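Long-range contacts in cellulose biosynthesis protein BcsG (Salmonella typhimurium LT2, PDB 5OLT), which is required for cellulose biosynthesis, its extramembrane domain being a zinc-binding member of the alkaline phosphatase family: residues Phe48-Leu52 and Asn135-Phe141; Arg108-Cys114 and Tyr318-Ser322. All blocks are in the same frame, centred on the assembly; numbering follows the deposited sequence. Where two conformers were deposited one is given.

Contact 1: Phe48-Leu52 and Asn135-Phe141; sequences FPAQL and NLAKLGF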
loop_
_atom_site.group_PDB
_atom_site.type_symbol
_atom_site.label_atom_id
_atom_site.label_comp_id
_atom_site.label_asym_id
_atom_site.label_seq_id
_atom_site.Cartn_x
_atom_site.Cartn_y
_atom_site.Cartn_z
ATOM N N PHE A 48 -16.085 8.861 -3.589
ATOM C CA PHE A 48 -16.195 9.641 -2.346
ATOM C C PHE A 48 -17.490 10.450 -2.312
ATOM O O PHE A 48 -18.000 10.852 -3.365
ATOM C CB PHE A 48 -14.966 10.521 -2.156
ATOM C CG PHE A 48 -13.772 9.757 -1.668
ATOM C CD1 PHE A 48 -13.002 8.986 -2.555
ATOM C CD2 PHE A 48 -13.431 9.776 -0.312
ATOM C CE1 PHE A 48 -11.933 8.259 -2.084
ATOM C CE2 PHE A 48 -12.371 9.028 0.165
ATOM C CZ PHE A 48 -11.592 8.279 -0.728
ATOM N N PRO A 49 -18.037 10.686 -1.107
ATOM C CA PRO A 49 -19.226 11.559 -1.036
ATOM C C PRO A 49 -18.892 12.990 -1.448
ATOM O O PRO A 49 -17.731 13.422 -1.337
ATOM C CB PRO A 49 -19.580 11.548 0.452
ATOM C CG PRO A 49 -18.306 11.162 1.146
ATOM C CD PRO A 49 -17.639 10.179 0.217
ATOM N N ALA A 50 -19.927 13.718 -1.902
ATOM C CA ALA A 50 -19.806 15.112 -2.284
ATOM C C ALA A 50 -19.347 16.004 -1.119
ATOM O O ALA A 50 -18.517 16.897 -1.292
ATOM C CB ALA A 50 -21.136 15.599 -2.859
ATOM N N GLN A 51 -19.867 15.739 0.075
ATOM C CA GLN A 51 -19.412 16.432 1.292
ATOM C C GLN A 51 -19.690 15.472 2.437
ATOM O O GLN A 51 -20.441 14.504 2.275
ATOM C CB GLN A 51 -20.098 17.814 1.510
ATOM C CG GLN A 51 -21.591 17.760 1.823
ATOM C CD GLN A 51 -22.424 17.154 0.701
ATOM O OE1 GLN A 51 -22.377 17.603 -0.447
ATOM N NE2 GLN A 51 -23.182 16.119 1.030
ATOM N N LEU A 52 -19.084 15.739 3.592
ATOM C CA LEU A 52 -19.364 14.932 4.774
ATOM C C LEU A 52 -20.685 15.364 5.390
ATOM O O LEU A 52 -20.993 16.555 5.355
ATOM C CB LEU A 52 -18.234 15.090 5.790
ATOM C CG LEU A 52 -16.873 14.546 5.351
ATOM C CD1 LEU A 52 -15.830 14.780 6.441
ATOM C CD2 LEU A 52 -16.969 13.073 4.976
ATOM N N ASN A 135 -8.893 13.602 -2.657
ATOM C CA ASN A 135 -10.268 13.279 -2.298
ATOM C C ASN A 135 -10.485 13.611 -0.824
ATOM O O ASN A 135 -11.524 14.171 -0.460
ATOM C CB ASN A 135 -10.573 11.795 -2.575
ATOM C CG ASN A 135 -10.602 11.477 -4.073
ATOM O OD1 ASN A 135 -10.971 12.331 -4.897
ATOM N ND2 ASN A 135 -10.212 10.273 -4.437
ATOM N N LEU A 136 -9.509 13.275 0.024
ATOM C CA LEU A 136 -9.657 13.600 1.441
ATOM C C LEU A 136 -9.520 15.089 1.721
ATOM O O LEU A 136 -10.288 15.645 2.539
ATOM C CB LEU A 136 -8.645 12.785 2.245
ATOM C CG LEU A 136 -8.932 11.288 2.187
ATOM C CD1 LEU A 136 -7.725 10.560 2.775
ATOM C CD2 LEU A 136 -10.235 10.912 2.921
ATOM N N ALA A 137 -8.603 15.764 1.006
ATOM C CA ALA A 137 -8.428 17.219 1.210
ATOM C C ALA A 137 -9.727 17.955 0.908
ATOM O O ALA A 137 -10.095 18.892 1.638
ATOM C CB ALA A 137 -7.315 17.777 0.354
ATOM N N LYS A 138 -10.427 17.516 -0.140
ATOM C CA LYS A 138 -11.712 18.089 -0.568
ATOM C C LYS A 138 -12.761 18.011 0.536
ATOM O O LYS A 138 -13.625 18.894 0.652
ATOM C CB LYS A 138 -12.222 17.362 -1.827
ATOM C CG LYS A 138 -11.625 17.877 -3.125
ATOM C CD LYS A 138 -11.773 16.916 -4.296
ATOM C CE LYS A 138 -13.143 16.259 -4.376
ATOM N NZ LYS A 138 -13.326 15.574 -5.693
ATOM N N LEU A 139 -12.660 16.959 1.357
ATOM C CA LEU A 139 -13.601 16.688 2.446
ATOM C C LEU A 139 -13.132 17.236 3.789
ATOM O O LEU A 139 -13.725 16.890 4.826
ATOM C CB LEU A 139 -13.850 15.182 2.554
ATOM C CG LEU A 139 -14.605 14.551 1.383
ATOM C CD1 LEU A 139 -14.507 13.031 1.474
ATOM C CD2 LEU A 139 -16.062 14.978 1.337
ATOM N N GLY A 140 -12.084 18.067 3.781
ATOM C CA GLY A 140 -11.647 18.779 4.983
ATOM C C GLY A 140 -10.521 18.111 5.753
ATOM O O GLY A 140 -10.203 18.528 6.885
ATOM N N PHE A 141 -9.887 17.085 5.168
ATOM C CA PHE A 141 -8.732 16.481 5.831
ATOM C C PHE A 141 -7.457 17.254 5.485
ATOM O O PHE A 141 -7.088 17.358 4.295
ATOM C CB PHE A 141 -8.530 15.019 5.409
ATOM C CG PHE A 141 -9.591 14.067 5.897
ATOM C CD1 PHE A 141 -10.874 14.044 5.331
ATOM C CD2 PHE A 141 -9.290 13.139 6.908
ATOM C CE1 PHE A 141 -11.837 13.140 5.763
ATOM C CE2 PHE A 141 -10.266 12.241 7.344
ATOM C CZ PHE A 141 -11.543 12.244 6.783
#
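A Schellman motif ends helix 132-138, and the turn presents L139 to the irregular loop 48-52. G140, at positive phi, is the C-prime residue: F141 N bonds L136 O (3.0 Å) and G140 N bonds A137 O (3.0 Å). L139, just before it, fills the hollow of the loop, which bends round its isobutyl group: L139 CD2 lies 3.5 Å from P49 O and 3.7 Å from Q51 CA, and L139 CD1 is 3.9 Å from F48 CD2. At the L52 end, L52 CD1 is 3.4 Å from L139 O and 4.4 Å from F141 CE1. At the F48 end N135 CB sits over the F48 ring, 3.8 Å from the centroid and 13° off the normal, a CH-pi contact; N135 ND2 hydrogen-bonds E129 O. The F48 side chain also touches V326 of helix 318-328. The union is mainly van der Waals packing of a connecting loop against a helix C-terminus, where the Schellman turn leads into edge strand 142-147 of the alpha/beta core.

Contact 2: Arg108-Cys114 and Tyr318-Ser322; sequences RLLRASC and YLAIS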
loop_
_atom_site.group_PDB
_atom_site.type_symbol
_atom_site.label_atom_id
_atom_site.label_comp_id
_atom_site.label_asym_id
_atom_site.label_seq_id
_atom_site.Cartn_x
_atom_site.Cartn_y
_atom_site.Cartn_z
ATOM N N ARG A 108 1.478 4.843 -7.368
ATOM C CA ARG A 108 0.328 3.948 -7.427
ATOM C C ARG A 108 -0.522 4.084 -6.147
ATOM O O ARG A 108 -1.740 4.121 -6.210
ATOM C CB ARG A 108 0.778 2.517 -7.644
ATOM C CG ARG A 108 1.301 2.274 -9.057
ATOM C CD ARG A 108 1.718 0.822 -9.288
ATOM N NE ARG A 108 2.157 0.631 -10.687
ATOM C CZ ARG A 108 1.328 0.566 -11.735
ATOM N NH1 ARG A 108 0.001 0.587 -11.584
ATOM N NH2 ARG A 108 1.844 0.485 -12.977
ATOM N N LEU A 109 0.129 4.125 -4.994
ATOM C CA LEU A 109 -0.599 4.279 -3.739
ATOM C C LEU A 109 -1.305 5.637 -3.657
ATOM O O LEU A 109 -2.471 5.710 -3.235
ATOM C CB LEU A 109 0.396 4.142 -2.570
ATOM C CG LEU A 109 -0.142 4.361 -1.139
ATOM C CD1 LEU A 109 -1.376 3.546 -0.808
ATOM C CD2 LEU A 109 0.967 3.997 -0.181
ATOM N N LEU A 110 -0.624 6.706 -4.085
ATOM C CA LEU A 110 -1.243 8.033 -4.071
ATOM C C LEU A 110 -2.417 8.132 -5.054
ATOM O O LEU A 110 -3.355 8.908 -4.826
ATOM C CB LEU A 110 -0.197 9.159 -4.274
ATOM C CG LEU A 110 0.794 9.201 -3.099
ATOM C CD1 LEU A 110 2.010 10.000 -3.486
ATOM C CD2 LEU A 110 0.157 9.778 -1.848
ATOM N N ARG A 111 -2.430 7.250 -6.061
ATOM C CA ARG A 111 -3.531 7.195 -7.021
ATOM C C ARG A 111 -4.479 6.020 -6.718
ATOM O O ARG A 111 -5.141 5.482 -7.605
ATOM C CB ARG A 111 -3.000 7.143 -8.451
ATOM C CG ARG A 111 -2.240 8.390 -8.858
ATOM C CD ARG A 111 -1.825 8.310 -10.319
ATOM N NE ARG A 111 -0.991 9.459 -10.645
ATOM C CZ ARG A 111 -0.600 9.743 -11.880
ATOM N NH1 ARG A 111 -1.019 8.971 -12.893
ATOM N NH2 ARG A 111 0.142 10.839 -12.071
ATOM N N ALA A 112 -4.606 5.651 -5.417
ATOM C CA ALA A 112 -5.361 4.453 -5.044
ATOM C C ALA A 112 -6.869 4.491 -5.377
ATOM O O ALA A 112 -7.500 3.434 -5.340
ATOM C CB ALA A 112 -5.223 4.184 -3.545
ATOM N N SER A 113 -7.435 5.700 -5.622
ATOM C CA SER A 113 -8.888 5.789 -5.771
ATOM C C SER A 113 -9.395 5.463 -7.169
ATOM O O SER A 113 -10.606 5.424 -7.355
ATOM C CB SER A 113 -9.374 7.157 -5.315
ATOM O OG SER A 113 -9.045 7.362 -3.921
ATOM N N CYS A 114 -8.500 5.144 -8.108
ATOM C CA CYS A 114 -8.929 4.605 -9.397
ATOM C C CYS A 114 -8.224 3.290 -9.645
ATOM O O CYS A 114 -7.246 2.976 -8.973
ATOM C CB CYS A 114 -8.547 5.545 -10.533
ATOM S SG CYS A 114 -9.512 7.064 -10.499
ATOM N N TYR A 318 -4.183 -1.502 -4.341
ATOM C CA TYR A 318 -4.464 -0.187 -3.747
ATOM C C TYR A 318 -5.934 0.193 -3.737
ATOM O O TYR A 318 -6.382 0.900 -2.813
ATOM C CB TYR A 318 -3.657 0.893 -4.447
ATOM C CG TYR A 318 -2.181 0.577 -4.418
ATOM C CD1 TYR A 318 -1.455 0.669 -3.224
ATOM C CD2 TYR A 318 -1.521 0.116 -5.565
ATOM C CE1 TYR A 318 -0.098 0.341 -3.175
ATOM C CE2 TYR A 318 -0.173 -0.222 -5.538
ATOM C CZ TYR A 318 0.548 -0.085 -4.350
ATOM O OH TYR A 318 1.885 -0.441 -4.298
ATOM N N LEU A 319 -6.692 -0.236 -4.748
ATOM C CA LEU A 319 -8.099 0.149 -4.803
ATOM C C LEU A 319 -8.843 -0.316 -3.543
ATOM O O LEU A 319 -9.750 0.393 -3.066
ATOM C CB LEU A 319 -8.779 -0.386 -6.075
ATOM C CG LEU A 319 -10.154 0.196 -6.409
ATOM C CD1 LEU A 319 -10.064 1.691 -6.726
ATOM C CD2 LEU A 319 -10.759 -0.581 -7.570
ATOM N N ALA A 320 -8.461 -1.480 -2.996
ATOM C CA ALA A 320 -9.102 -1.972 -1.760
ATOM C C ALA A 320 -8.795 -1.080 -0.552
ATOM O O ALA A 320 -9.654 -0.966 0.352
ATOM C CB ALA A 320 -8.692 -3.407 -1.472
ATOM N N ILE A 321 -7.607 -0.465 -0.522
ATOM C CA ILE A 321 -7.282 0.493 0.547
ATOM C C ILE A 321 -8.174 1.725 0.413
ATOM O O ILE A 321 -8.811 2.163 1.378
ATOM C CB ILE A 321 -5.790 0.895 0.529
ATOM C CG1 ILE A 321 -4.879 -0.345 0.662
ATOM C CG2 ILE A 321 -5.497 2.003 1.551
ATOM C CD1 ILE A 321 -5.055 -1.160 1.929
ATOM N N SER A 322 -8.298 2.245 -0.811
ATOM C CA SER A 322 -9.164 3.375 -1.036
ATOM C C SER A 322 -10.611 3.049 -0.625
ATOM O O SER A 322 -11.296 3.912 -0.015
ATOM C CB SER A 322 -9.060 3.844 -2.489
ATOM O OG SER A 322 -9.904 4.976 -2.684
#
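Y318 covers R108 C and L109 CA of helix 102-110 with one ring face, Y318 CD1 lying 3.7 Å from L109 CA; Y318 CE2 also meets R108 CB at 3.6 Å. The contact packs the end of that helix and the type I beta turn R111-C114 against residues 318-322 of helix 318-328, within the alpha/beta core of the alkaline phosphatase-family domain. L109 CD1 meets Y318 CD1 at 3.8 Å, and both side chains touch V264 of the central sheet. The Y318 hydroxyl hydrogen-bonds S97 O; the side chain lies about 10 Å from the zinc ion, whose ligands include S102 at the start of helix 102-110. R108 NH1 hydrogen-bonds P117 O. A small residue, A112, lets the backbones approach to 4.9 Å between A112 CA and Y318 CA; its CB is 3.8 Å from Y318 CB, and its carbonyl receives a CA-H...O contact from L319 (CA to A112 O 3.4 Å, 158° at the hydrogen). L319 CD1 covers the turn beyond, 3.8 Å from S113 O. C114 ties the turn to C130 by a disulfide. S322 OG, also hydrogen-bonded to T46 OG1, shares a 2.8 Å hydrogen bond with S113 OG.

In the fold
The two contacts have centres about 16 Å apart and touch. S113 of contact 2 reaches N135 of contact 1, with a probable hydrogen bond of 3.2 Å between N135 ND2 and S113 OG, and F48 CE1 packs 3.5 Å from the same S113 OG. Along the chain their segments alternate: 48-52, 108-114, 135-141, 318-322. Helix 318-328 is common ground: residues 318-322 form half of contact 2, while V325 touches L136 and V326 touches F48 and P49. Contact 2 is buried, its centre about 8 Å from the chain centre; that of contact 1, partly buried, is about 21 Å from it. Together they join helices 102-110, 132-138 and 318-328 with the loop before strand 60-66, beside the seven-stranded mixed sheet.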